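Local coordinates for BauA (PDB 6HCP), which probably takes up ferric preacinetobactin across the outer membrane of Acinetobacter baumannii as a TonB-dependent siderophore receptor, at residues Ala463-Val468 against Tyr484-Thr489. Numbering follows the deposited sequence.
With C8E ((hydroxyethyloxy)tri(ethyloxy)octane), chain B.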
loop_
_atom_site.group_PDB
_atom_site.type_symbol
_atom_site.label_atom_id
_atom_site.label_comp_id
_atom_site.label_asym_id
_atom_site.label_seq_id
_atom_site.Cartn_x
_atom_site.Cartn_y
_atom_site.Cartn_z
ATOM N N ALA A 463 -3.589 45.488 32.119
ATOM C CA ALA A 463 -2.539 44.874 32.876
ATOM C C ALA A 463 -1.187 45.363 32.357
ATOM O O ALA A 463 -1.064 45.755 31.195
ATOM C CB ALA A 463 -2.641 43.376 32.782
ATOM N N THR A 464 -0.170 45.190 33.197
ATOM C CA THR A 464 1.203 45.538 32.858
ATOM C C THR A 464 2.061 44.283 32.970
ATOM O O THR A 464 1.979 43.581 33.975
ATOM C CB THR A 464 1.754 46.635 33.783
ATOM O OG1 THR A 464 0.843 47.731 33.762
ATOM C CG2 THR A 464 3.117 47.119 33.351
ATOM N N THR A 465 2.806 43.987 31.886
ATOM C CA THR A 465 3.527 42.756 31.742
ATOM C C THR A 465 5.010 43.057 31.527
ATOM O O THR A 465 5.388 43.712 30.568
ATOM C CB THR A 465 2.913 41.895 30.625
ATOM O OG1 THR A 465 3.564 40.633 30.679
ATOM C CG2 THR A 465 3.014 42.497 29.242
ATOM N N PRO A 466 5.902 42.486 32.346
ATOM C CA PRO A 466 7.339 42.643 32.126
ATOM C C PRO A 466 7.920 41.460 31.339
ATOM O O PRO A 466 7.299 40.400 31.269
ATOM C CB PRO A 466 7.883 42.645 33.556
ATOM C CG PRO A 466 6.966 41.666 34.277
ATOM C CD PRO A 466 5.606 41.819 33.619
ATOM N N GLY A 467 9.152 41.631 30.856
ATOM C CA GLY A 467 9.939 40.531 30.330
ATOM C C GLY A 467 11.416 40.805 30.535
ATOM O O GLY A 467 11.838 41.984 30.573
ATOM N N VAL A 468 12.177 39.738 30.773
ATOM C CA VAL A 468 13.616 39.848 30.867
ATOM C C VAL A 468 14.238 38.602 30.233
ATOM O O VAL A 468 13.711 37.499 30.342
ATOM C CB VAL A 468 14.068 40.034 32.322
ATOM C CG1 VAL A 468 13.552 38.930 33.220
ATOM C CG2 VAL A 468 15.583 40.129 32.439
ATOM N N TYR A 484 12.335 35.210 31.342
ATOM C CA TYR A 484 11.045 35.250 32.001
ATOM C C TYR A 484 10.167 36.154 31.159
ATOM O O TYR A 484 10.572 37.270 30.818
ATOM C CB TYR A 484 11.131 35.818 33.421
ATOM C CG TYR A 484 9.779 36.061 34.054
ATOM C CD1 TYR A 484 9.144 35.057 34.765
ATOM C CD2 TYR A 484 9.069 37.224 33.802
ATOM C CE1 TYR A 484 7.879 35.240 35.295
ATOM C CE2 TYR A 484 7.769 37.392 34.261
ATOM C CZ TYR A 484 7.184 36.411 35.040
ATOM O OH TYR A 484 5.906 36.567 35.507
ATOM N N ILE A 485 8.995 35.643 30.772
ATOM C CA ILE A 485 8.076 36.415 29.958
ATOM C C ILE A 485 6.656 35.883 30.195
ATOM O O ILE A 485 6.460 34.767 30.671
ATOM C CB ILE A 485 8.520 36.363 28.484
ATOM C CG1 ILE A 485 7.797 37.381 27.607
ATOM C CG2 ILE A 485 8.402 34.952 27.928
ATOM C CD1 ILE A 485 8.470 37.622 26.265
ATOM N N GLU A 486 5.672 36.712 29.896
ATOM C CA GLU A 486 4.290 36.394 30.189
ATOM C C GLU A 486 3.496 36.328 28.886
ATOM O O GLU A 486 3.927 36.808 27.863
ATOM C CB GLU A 486 3.709 37.436 31.148
ATOM C CG GLU A 486 4.498 37.549 32.441
ATOM C CD GLU A 486 3.954 38.554 33.454
ATOM O OE1 GLU A 486 3.162 39.433 33.061
ATOM O OE2 GLU A 486 4.307 38.412 34.657
ATOM N N GLY A 487 2.310 35.727 28.984
ATOM C CA GLY A 487 1.273 35.839 27.994
ATOM C C GLY A 487 -0.011 36.330 28.631
ATOM O O GLY A 487 -0.238 36.132 29.843
ATOM N N LEU A 488 -0.814 37.043 27.839
ATOM C CA LEU A 488 -2.034 37.639 28.361
ATOM C C LEU A 488 -3.250 37.034 27.660
ATOM O O LEU A 488 -3.252 36.796 26.454
ATOM C CB LEU A 488 -1.985 39.156 28.167
ATOM C CG LEU A 488 -0.925 39.903 28.986
ATOM C CD1 LEU A 488 -0.991 41.399 28.689
ATOM C CD2 LEU A 488 -1.086 39.644 30.463
ATOM N N THR A 489 -4.324 36.894 28.437
ATOM C CA THR A 489 -5.612 36.449 27.946
ATOM C C THR A 489 -6.673 37.335 28.599
ATOM O O THR A 489 -6.628 37.549 29.816
ATOM C CB THR A 489 -5.858 34.972 28.288
ATOM O OG1 THR A 489 -4.736 34.159 27.906
ATOM C CG2 THR A 489 -7.136 34.459 27.658
HETATM C C1 C8E B . 8.293 38.474 38.735
HETATM C C2 C8E B . 9.355 38.582 37.663
HETATM C C3 C8E B . 9.379 40.000 37.114
HETATM C C4 C8E B . 10.433 40.188 36.024
HETATM C C5 C8E B . 11.101 41.546 36.178
HETATM C C6 C8E B . 11.409 42.235 34.871
HETATM C C7 C8E B . 11.056 43.694 34.979
HETATM C C8 C8E B . 11.730 44.445 33.877
HETATM O O9 C8E B . 11.141 45.728 33.819
HETATM C C10 C8E B . 12.062 46.789 33.665
HETATM C C11 C8E B . 11.403 47.978 32.990
HETATM O O12 C8E B . 12.220 48.408 31.889
HETATM C C13 C8E B . 12.602 49.780 31.895
HETATM C C14 C8E B . 12.675 50.269 30.452
HETATM O O15 C8E B . 13.465 49.387 29.652
HETATM O O HOH W 1 5.699 39.653 29.155
#
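Val468 and Tyr484 face each other as the antiparallel hydrogen-bonded pair of a β-hairpin, two neighbouring strands in the barrel wall of this TonB-dependent receptor. Val468 N reaches Tyr484 O at 2.9 Å, and Tyr484 N returns an equally short bond to Val468 O. Their side chains cross at about a right angle, Val468 CG1 lying on Tyr484 CB. The CA atoms come to 4.5 Å at Gly467 and Ile485, and only past them do the strands splay, to 6.6 Å at Thr465 and Glu486. Side chains and a water bridge the wider part. Thr465 OG1, anti to its backbone N (chi1 -172°), donates to Glu486 OE1 at 2.7 Å, meeting the carboxylate on its anti side and 32° out of its plane. The water donates to Thr465 OG1 and Pro466 O and accepts from Glu486 N, thus joining the two backbones where no direct bond does. Beyond it, Thr465 CG2 touches Leu488 CD1, and both residues also rest on Ala146 of the plug helix 146-149, on the lumen side. On the outer side, the detergent C8E runs its alkyl tail past Pro466 CB and over one face of the Tyr484 ring, with C2 3.9 Å above the plane and offset toward the rim, consistent with a lipid-facing surface. The next strand, 508-520, brings Lys509 and Lys511 against the Glu486 side chain, which would probably stabilise its negative charge. Glu486 is steadied from its own strand as well: Tyr484 OH donates to the anti lone pair of Glu486 OE2 at 2.6 Å, leaving that oxygen in the plane of the ring at its edge.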